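Local coordinates for protein Cel44C (Paenibacillus polymyxa, PDB 2YIH) that cleaves the beta-1,4-glucan backbone of xyloglucan and cellulose as a family 44 endo-glycosidase, its catalytic module being a TIM barrel joined to a beta domain, at residues Lys18-Ile23 against Gly419-Ser424; Ser434-Val439 against Val450-Ser455; Glu446-Val451 against Ala510-Leu515. The protein carries 8 engineered substitutions. All coordinates share one frame; numbering follows the deposited sequence.

Contact 1: Lys18-Ile23 against Gly419-Ser424. Unlike the reference sequence in segment 18-23: Asp19 (reference Glu).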
loop_
_atom_site.group_PDB
_atom_site.type_symbol
_atom_site.label_atom_id
_atom_site.label_comp_id
_atom_site.label_asym_id
_atom_site.label_seq_id
_atom_site.Cartn_x
_atom_site.Cartn_y
_atom_site.Cartn_z
ATOM N N LYS A 18 -12.171 1.079 -25.098
ATOM C CA LYS A 18 -10.827 0.530 -25.285
ATOM C C LYS A 18 -10.118 0.229 -23.946
ATOM O O LYS A 18 -10.186 1.048 -23.001
ATOM C CB LYS A 18 -9.983 1.522 -26.078
ATOM C CG LYS A 18 -8.631 0.985 -26.477
ATOM C CD LYS A 18 -7.806 2.066 -27.181
ATOM C CE LYS A 18 -6.401 1.541 -27.413
ATOM N NZ LYS A 18 -5.494 2.617 -27.886
ATOM N N ASP A 19 -9.465 -0.936 -23.857
ATOM C CA ASP A 19 -8.654 -1.288 -22.685
ATOM C C ASP A 19 -9.418 -1.197 -21.364
ATOM O O ASP A 19 -8.845 -0.818 -20.340
ATOM C CB ASP A 19 -7.377 -0.430 -22.623
ATOM C CG ASP A 19 -6.453 -0.690 -23.805
ATOM O OD1 ASP A 19 -6.442 -1.847 -24.278
ATOM O OD2 ASP A 19 -5.740 0.242 -24.239
ATOM N N ARG A 20 -10.701 -1.558 -21.376
ATOM C CA ARG A 20 -11.464 -1.593 -20.139
ATOM C C ARG A 20 -10.828 -2.610 -19.193
ATOM O O ARG A 20 -10.481 -3.729 -19.595
ATOM C CB ARG A 20 -12.926 -1.986 -20.390
ATOM C CG ARG A 20 -13.698 -0.981 -21.229
ATOM C CD ARG A 20 -15.028 -1.572 -21.604
ATOM N NE ARG A 20 -15.974 -0.554 -22.057
ATOM C CZ ARG A 20 -17.246 -0.823 -22.358
ATOM N NH1 ARG A 20 -17.694 -2.061 -22.219
ATOM N NH2 ARG A 20 -18.065 0.136 -22.775
ATOM N N LYS A 21 -10.671 -2.227 -17.933
ATOM C CA LYS A 21 -10.174 -3.189 -16.950
ATOM C C LYS A 21 -10.579 -2.747 -15.565
ATOM O O LYS A 21 -10.725 -1.562 -15.307
ATOM C CB LYS A 21 -8.650 -3.351 -17.035
ATOM C CG LYS A 21 -7.845 -2.112 -16.921
ATOM C CD LYS A 21 -6.386 -2.320 -17.468
ATOM C CE LYS A 21 -5.691 -3.563 -16.859
ATOM N NZ LYS A 21 -4.176 -3.436 -16.783
ATOM N N PRO A 22 -10.781 -3.706 -14.673
ATOM C CA PRO A 22 -11.315 -3.346 -13.349
ATOM C C PRO A 22 -10.257 -2.672 -12.487
ATOM O O PRO A 22 -9.074 -3.045 -12.536
ATOM C CB PRO A 22 -11.749 -4.693 -12.765
ATOM C CG PRO A 22 -10.857 -5.713 -13.489
ATOM C CD PRO A 22 -10.659 -5.160 -14.881
ATOM N N ILE A 23 -10.656 -1.610 -11.807
ATOM C CA ILE A 23 -9.778 -0.954 -10.834
ATOM C C ILE A 23 -10.135 -1.516 -9.465
ATOM O O ILE A 23 -11.269 -1.361 -8.999
ATOM C CB ILE A 23 -10.022 0.576 -10.808
ATOM C CG1 ILE A 23 -9.680 1.178 -12.166
ATOM C CG2 ILE A 23 -9.183 1.230 -9.682
ATOM C CD1 ILE A 23 -10.156 2.660 -12.333
ATOM N N GLY A 419 -14.627 6.097 -11.394
ATOM C CA GLY A 419 -15.334 4.871 -11.768
ATOM C C GLY A 419 -14.570 3.616 -11.402
ATOM O O GLY A 419 -13.333 3.674 -11.177
ATOM N N ASP A 420 -15.253 2.472 -11.496
ATOM C CA ASP A 420 -14.648 1.183 -11.153
ATOM C C ASP A 420 -13.937 0.512 -12.312
ATOM O O ASP A 420 -13.322 -0.524 -12.157
ATOM C CB ASP A 420 -15.651 0.220 -10.477
ATOM C CG ASP A 420 -16.820 -0.201 -11.378
ATOM O OD1 ASP A 420 -16.822 0.097 -12.592
ATOM O OD2 ASP A 420 -17.745 -0.912 -10.867
ATOM N N THR A 421 -14.087 1.089 -13.489
ATOM C CA THR A 421 -13.549 0.503 -14.706
ATOM C C THR A 421 -12.597 1.490 -15.385
ATOM O O THR A 421 -13.031 2.547 -15.835
ATOM C CB THR A 421 -14.695 0.183 -15.689
ATOM O OG1 THR A 421 -15.588 -0.766 -15.074
ATOM C CG2 THR A 421 -14.101 -0.437 -16.981
ATOM N N SER A 422 -11.296 1.174 -15.435
ATOM C CA SER A 422 -10.342 2.009 -16.181
ATOM C C SER A 422 -10.659 1.935 -17.661
ATOM O O SER A 422 -10.999 0.869 -18.157
ATOM C CB SER A 422 -8.895 1.535 -15.968
ATOM O OG SER A 422 -7.973 2.266 -16.766
ATOM N N VAL A 423 -10.518 3.051 -18.368
ATOM C CA VAL A 423 -10.577 2.998 -19.836
ATOM C C VAL A 423 -9.430 3.807 -20.426
ATOM O O VAL A 423 -8.776 4.590 -19.729
ATOM C CB VAL A 423 -11.945 3.510 -20.381
ATOM C CG1 VAL A 423 -13.126 2.741 -19.759
ATOM C CG2 VAL A 423 -12.099 5.043 -20.204
ATOM N N SER A 424 -9.139 3.588 -21.708
ATOM C CA SER A 424 -7.957 4.178 -22.318
ATOM C C SER A 424 -8.001 5.713 -22.298
ATOM O O SER A 424 -8.983 6.339 -22.721
ATOM C CB SER A 424 -7.823 3.651 -23.752
ATOM O OG SER A 424 -6.807 4.311 -24.482
HETATM O O HOH W 1 -7.435 1.299 -19.237
#
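With CG1 anti to its carbonyl carbon (chi1 -63°) and CD1 extended beyond it, Ile23 lays its CD1 end against the backbone of Gly419-Ser422, CD1 3.5 Å from Gly419 O and CG1 3.9 Å from Ser422 CB. Ile23 N gives an almost straight bond to Asp420 O (2.9 Å, 177° at the hydrogen). Lys21 and Ser422 exchange two backbone bonds as an antiparallel hydrogen-bonded pair, and Pro22 faces Thr421 as the non-hydrogen-bonded pair. At Asp19, whose backbone is in the left-handed region, a water links the segments, donating to Asp19 O and hydrogen-bonding Ser422 OG. A further backbone hydrogen bond runs from Ser424 N to Lys18 O at 3.0 Å, while the extended Lys18 chain lies alongside Ser424, CD 3.7 Å from OG. Arg20 and Val423 point the same way, side by side, with CG 4.0 Å from CG1; Arg20 NE binds Thr16 O. Asp420 and Thr421 together oppose Val439 in a classic beta bulge. Strand 421-427 thus sits between strands 9-22 and 433-439, while Lys21 NZ leaves the sheet for Lys382 O, at the C-terminal end of helix 367-382, and a salt bridge to Asp384 just beyond it.

Contact 2: Ser434-Val439 against Val450-Ser455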
loop_
_atom_site.group_PDB
_atom_site.type_symbol
_atom_site.label_atom_id
_atom_site.label_comp_id
_atom_site.label_asym_id
_atom_site.label_seq_id
_atom_site.Cartn_x
_atom_site.Cartn_y
_atom_site.Cartn_z
ATOM N N SER A 434 -0.568 14.238 -16.953
ATOM C CA SER A 434 -0.992 12.846 -16.844
ATOM C C SER A 434 -2.508 12.846 -16.834
ATOM O O SER A 434 -3.145 13.845 -16.457
ATOM C CB SER A 434 -0.483 12.230 -15.539
ATOM O OG SER A 434 0.926 12.108 -15.595
ATOM N N VAL A 435 -3.105 11.729 -17.234
ATOM C CA VAL A 435 -4.555 11.672 -17.334
ATOM C C VAL A 435 -5.037 10.216 -17.189
ATOM O O VAL A 435 -4.395 9.270 -17.668
ATOM C CB VAL A 435 -5.035 12.252 -18.710
ATOM C CG1 VAL A 435 -4.345 11.493 -19.855
ATOM C CG2 VAL A 435 -6.579 12.196 -18.799
ATOM N N HIS A 436 -6.109 10.062 -16.439
ATOM C CA HIS A 436 -6.694 8.751 -16.167
ATOM C C HIS A 436 -8.192 8.824 -16.333
ATOM O O HIS A 436 -8.821 9.769 -15.868
ATOM C CB HIS A 436 -6.361 8.380 -14.735
ATOM C CG HIS A 436 -4.886 8.348 -14.472
ATOM N ND1 HIS A 436 -4.056 7.382 -14.996
ATOM C CD2 HIS A 436 -4.096 9.183 -13.755
ATOM C CE1 HIS A 436 -2.812 7.633 -14.628
ATOM N NE2 HIS A 436 -2.810 8.722 -13.869
ATOM N N ALA A 437 -8.771 7.809 -16.977
ATOM C CA ALA A 437 -10.191 7.835 -17.282
ATOM C C ALA A 437 -10.880 6.603 -16.745
ATOM O O ALA A 437 -10.270 5.549 -16.608
ATOM C CB ALA A 437 -10.413 7.926 -18.833
ATOM N N SER A 438 -12.170 6.730 -16.467
ATOM C CA SER A 438 -12.920 5.571 -15.964
ATOM C C SER A 438 -14.403 5.748 -16.209
ATOM O O SER A 438 -14.878 6.875 -16.354
ATOM C CB SER A 438 -12.683 5.383 -14.453
ATOM O OG SER A 438 -13.094 6.532 -13.738
ATOM N N VAL A 439 -15.114 4.615 -16.243
ATOM C CA VAL A 439 -16.573 4.577 -16.164
ATOM C C VAL A 439 -16.979 3.566 -15.075
ATOM O O VAL A 439 -16.123 2.859 -14.546
ATOM C CB VAL A 439 -17.186 4.146 -17.508
ATOM C CG1 VAL A 439 -16.833 5.173 -18.595
ATOM C CG2 VAL A 439 -16.730 2.718 -17.895
ATOM N N VAL A 450 -9.530 12.191 -14.636
ATOM C CA VAL A 450 -8.629 12.930 -13.713
ATOM C C VAL A 450 -7.436 13.377 -14.542
ATOM O O VAL A 450 -6.794 12.566 -15.226
ATOM C CB VAL A 450 -8.208 12.053 -12.486
ATOM C CG1 VAL A 450 -7.031 12.735 -11.708
ATOM C CG2 VAL A 450 -9.375 11.861 -11.554
ATOM N N VAL A 451 -7.222 14.688 -14.596
ATOM C CA VAL A 451 -6.149 15.260 -15.405
ATOM C C VAL A 451 -5.288 16.212 -14.557
ATOM O O VAL A 451 -5.781 16.880 -13.623
ATOM C CB VAL A 451 -6.714 15.967 -16.672
ATOM C CG1 VAL A 451 -7.644 17.147 -16.308
ATOM C CG2 VAL A 451 -5.569 16.403 -17.610
ATOM N N MET A 452 -4.001 16.242 -14.832
ATOM C CA MET A 452 -3.132 17.119 -14.051
ATOM C C MET A 452 -2.055 17.769 -14.887
ATOM O O MET A 452 -1.572 17.174 -15.852
ATOM C CB MET A 452 -2.519 16.359 -12.870
ATOM C CG MET A 452 -1.527 15.253 -13.273
ATOM S SD MET A 452 -1.605 13.807 -12.191
ATOM C CE MET A 452 -3.162 13.084 -12.782
ATOM N N ASN A 453 -1.673 18.989 -14.490
ATOM C CA ASN A 453 -0.539 19.697 -15.071
ATOM C C ASN A 453 0.618 19.744 -14.074
ATOM O O ASN A 453 0.496 20.370 -12.996
ATOM C CB ASN A 453 -0.991 21.131 -15.430
ATOM C CG ASN A 453 0.067 21.905 -16.212
ATOM O OD1 ASN A 453 1.228 21.519 -16.269
ATOM N ND2 ASN A 453 -0.333 23.053 -16.745
ATOM N N LYS A 454 1.714 19.063 -14.434
ATOM C CA LYS A 454 2.920 18.949 -13.606
ATOM C C LYS A 454 3.895 20.109 -13.846
ATOM O O LYS A 454 4.912 20.239 -13.144
ATOM C CB LYS A 454 3.640 17.627 -13.903
ATOM C CG LYS A 454 2.823 16.370 -13.553
ATOM C CD LYS A 454 3.527 15.094 -13.987
ATOM C CE LYS A 454 3.213 14.751 -15.431
ATOM N NZ LYS A 454 4.015 13.593 -15.886
ATOM N N SER A 455 3.620 20.931 -14.861
ATOM C CA SER A 455 4.484 22.103 -15.101
ATOM C C SER A 455 4.416 23.063 -13.927
ATOM O O SER A 455 3.335 23.351 -13.399
ATOM C CB SER A 455 4.091 22.871 -16.361
ATOM O OG SER A 455 4.926 24.045 -16.477
HETATM O O HOH W 2 2.831 10.916 -17.398
#
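Met452 folds its thioether over Ser434, SD and CG both 3.9 Å from Ser434 CB, and the terminal CE carries on until it is 4.1 Å from His436 CD2. CG lies between the backbone N and the carbonyl carbon (chi1 67°), and further bends at chi2 and chi3 turn the chain across the neighbouring strand. CE meets the imidazole obliquely. The ring itself is held from beyond the sheet, NE2 by Asp375 and ND1 by Lys382, both on helix 367-382, so that a buried polar group is bonded at both nitrogens. At the end of the contact the Lys454 chain, bent at chi3, brings CE to 3.5 Å from Ser434 OG in one of its two conformers, so this approach is doubtful; NZ bonds Ile430 O. A water bonds Ser434 OG at 2.9 Å. The backbones are joined by two hydrogen-bonded pairs, Ser434 with Met452 and His436 with Val450; Val450 N to His436 O is short (2.8 Å) and nearly linear at 170°. Between them Val435 and Val451 form the non-hydrogen-bonded pair on the other face, CB of Val435 4.3 Å from CG2 of Val451, each residue also turning a methyl toward a carbonyl oxygen of the other strand. Past the paired residues, Asn453 OD1 accepts from Ser455 N in an Asx turn as the strand ends. Strands 433-439 and 446-453 form an antiparallel beta hairpin within the larger sheet, whose face bearing Ser434, His436, Val450 and Met452 packs on helices 367-382 and 399-409.

Contact 3: Glu446-Val451 against Ala510-Leu515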
loop_
_atom_site.group_PDB
_atom_site.type_symbol
_atom_site.label_atom_id
_atom_site.label_comp_id
_atom_site.label_asym_id
_atom_site.label_seq_id
_atom_site.Cartn_x
_atom_site.Cartn_y
_atom_site.Cartn_z
ATOM N N GLU A 446 -22.080 8.343 -17.792
ATOM C CA GLU A 446 -21.179 9.202 -17.019
ATOM C C GLU A 446 -19.731 8.804 -17.299
ATOM O O GLU A 446 -19.434 7.617 -17.353
ATOM C CB GLU A 446 -21.520 9.019 -15.548
ATOM C CG GLU A 446 -20.764 9.851 -14.598
ATOM C CD GLU A 446 -21.325 9.724 -13.181
ATOM O OE1 GLU A 446 -22.378 10.353 -12.894
ATOM O OE2 GLU A 446 -20.724 8.974 -12.368
ATOM N N LEU A 447 -18.843 9.781 -17.498
ATOM C CA LEU A 447 -17.425 9.492 -17.759
ATOM C C LEU A 447 -16.552 10.334 -16.823
ATOM O O LEU A 447 -16.764 11.531 -16.695
ATOM C CB LEU A 447 -17.050 9.756 -19.242
ATOM C CG LEU A 447 -15.578 9.835 -19.668
ATOM C CD1 LEU A 447 -14.917 8.443 -19.503
ATOM C CD2 LEU A 447 -15.453 10.265 -21.131
ATOM N N HIS A 448 -15.557 9.703 -16.194
ATOM C CA HIS A 448 -14.731 10.367 -15.178
ATOM C C HIS A 448 -13.335 10.545 -15.750
ATOM O O HIS A 448 -12.724 9.570 -16.229
ATOM C CB HIS A 448 -14.668 9.488 -13.930
ATOM C CG HIS A 448 -15.906 9.544 -13.096
ATOM N ND1 HIS A 448 -16.991 8.713 -13.296
ATOM C CD2 HIS A 448 -16.219 10.332 -12.043
ATOM C CE1 HIS A 448 -17.940 9.029 -12.437
ATOM N NE2 HIS A 448 -17.500 10.013 -11.669
ATOM N N LEU A 449 -12.793 11.762 -15.650
ATOM C CA LEU A 449 -11.435 12.024 -16.122
ATOM C C LEU A 449 -10.680 12.728 -15.021
ATOM O O LEU A 449 -11.156 13.742 -14.505
ATOM C CB LEU A 449 -11.427 12.953 -17.338
ATOM C CG LEU A 449 -12.337 12.597 -18.500
ATOM C CD1 LEU A 449 -12.159 13.692 -19.574
ATOM C CD2 LEU A 449 -12.031 11.204 -19.079
ATOM N N VAL A 450 -9.530 12.191 -14.636
ATOM C CA VAL A 450 -8.629 12.930 -13.713
ATOM C C VAL A 450 -7.436 13.377 -14.542
ATOM O O VAL A 450 -6.794 12.566 -15.226
ATOM C CB VAL A 450 -8.208 12.053 -12.486
ATOM C CG1 VAL A 450 -7.031 12.735 -11.708
ATOM C CG2 VAL A 450 -9.375 11.861 -11.554
ATOM N N VAL A 451 -7.222 14.688 -14.596
ATOM C CA VAL A 451 -6.149 15.260 -15.405
ATOM C C VAL A 451 -5.288 16.212 -14.557
ATOM O O VAL A 451 -5.781 16.880 -13.623
ATOM C CB VAL A 451 -6.714 15.967 -16.672
ATOM C CG1 VAL A 451 -7.644 17.147 -16.308
ATOM C CG2 VAL A 451 -5.569 16.403 -17.610
ATOM N N ALA A 510 -4.705 19.835 -10.381
ATOM C CA ALA A 510 -5.323 18.548 -10.724
ATOM C C ALA A 510 -6.824 18.741 -10.731
ATOM O O ALA A 510 -7.357 19.348 -9.809
ATOM C CB ALA A 510 -4.939 17.494 -9.693
ATOM N N TYR A 511 -7.504 18.234 -11.761
ATOM C CA TYR A 511 -8.974 18.291 -11.825
ATOM C C TYR A 511 -9.538 16.883 -11.976
ATOM O O TYR A 511 -8.900 16.005 -12.618
ATOM C CB TYR A 511 -9.462 19.068 -13.065
ATOM C CG TYR A 511 -9.142 20.558 -13.108
ATOM C CD1 TYR A 511 -9.603 21.412 -12.102
ATOM C CD2 TYR A 511 -8.492 21.115 -14.226
ATOM C CE1 TYR A 511 -9.370 22.785 -12.165
ATOM C CE2 TYR A 511 -8.209 22.491 -14.286
ATOM C CZ TYR A 511 -8.670 23.313 -13.250
ATOM O OH TYR A 511 -8.407 24.661 -13.309
ATOM N N HIS A 512 -10.757 16.722 -11.466
ATOM C CA HIS A 512 -11.614 15.573 -11.758
ATOM C C HIS A 512 -12.804 16.123 -12.521
ATOM O O HIS A 512 -13.567 16.955 -12.012
ATOM C CB HIS A 512 -12.100 14.922 -10.450
ATOM C CG HIS A 512 -12.833 13.606 -10.616
ATOM N ND1 HIS A 512 -12.767 12.619 -9.658
ATOM C CD2 HIS A 512 -13.665 13.134 -11.582
ATOM C CE1 HIS A 512 -13.535 11.598 -10.015
ATOM N NE2 HIS A 512 -14.104 11.890 -11.173
ATOM N N ILE A 513 -12.885 15.728 -13.782
ATOM C CA ILE A 513 -13.997 16.134 -14.680
ATOM C C ILE A 513 -15.014 14.987 -14.798
ATOM O O ILE A 513 -14.625 13.843 -15.015
ATOM C CB ILE A 513 -13.446 16.440 -16.069
ATOM C CG1 ILE A 513 -12.408 17.581 -15.964
ATOM C CG2 ILE A 513 -14.577 16.791 -17.053
ATOM C CD1 ILE A 513 -11.576 17.811 -17.204
ATOM N N VAL A 514 -16.300 15.298 -14.609
ATOM C CA VAL A 514 -17.360 14.285 -14.701
ATOM C C VAL A 514 -18.287 14.706 -15.838
ATOM O O VAL A 514 -18.951 15.746 -15.749
ATOM C CB VAL A 514 -18.150 14.127 -13.389
ATOM C CG1 VAL A 514 -19.250 13.058 -13.528
ATOM C CG2 VAL A 514 -17.193 13.782 -12.185
ATOM N N LEU A 515 -18.252 13.952 -16.934
ATOM C CA LEU A 515 -19.059 14.275 -18.123
ATOM C C LEU A 515 -20.331 13.431 -18.124
ATOM O O LEU A 515 -20.327 12.293 -17.656
ATOM C CB LEU A 515 -18.261 13.984 -19.379
ATOM C CG LEU A 515 -16.926 14.715 -19.423
ATOM C CD1 LEU A 515 -16.091 14.133 -20.534
ATOM C CD2 LEU A 515 -17.168 16.171 -19.654
#
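Within the beta domain that accompanies the TIM barrel, strands 446-453 and 509-516 are antiparallel neighbours, their axes 4.6 Å apart here. Three hydrogen-bonded pairs, Leu447 with Leu515, Leu449 with Ile513 and Val451 with Tyr511, provide six backbone bonds, among them Ile513 N to Leu449 O at 2.7 Å. On the face of these pairs the side chains form an aliphatic band. Leu447 and Leu515 lie side by side, CD2 4.0 Å from CD1, and the same Leu515 CD1 also meets Leu449 CD1 at 4.1 Å. Phe464 and Leu466 of strand 460-467, from another part of the same sheet, pack against this band. The reverse face carries His448, Val450, His512 and Val514. With its CG anti to the backbone N (chi1 -172°), His512 offers a ring face to Val450, whose CG2 sits 4.2 Å from the centroid in a CH-pi contact; ND1 of this histidine donates to the backbone O of Leu407, and Tyr411 lies against the ring. At the Glu446 end of the contact Glu446 crosses Val514, CG 3.7 Å from CG1. Beyond Val514 and His512, strand 474-481 continues the sheet through backbone bonds to Lys476 and Trp478.

Overall arrangement
All three contacts belong to one sheet, and together they lay out its run of neighbours 9-22, 421-427, 433-439, 446-453 and 509-516. Contacts 2 and 3 share Val450 and Val451 on strand 446-453, with centres about 8 Å apart, and Ser438 N probably bonds His448 O at 2.9 Å between them. Contact 1 lies about 14 Å, centre to centre, from each of the others; it joins contact 2 through probable bonds from Gly419 N to Ser438 OG (2.8 Å) and from Thr421 N to Val439 O (2.9 Å). None of them reaches the glycan pocket or the calcium site: they lie in the beta domain beside the catalytic barrel.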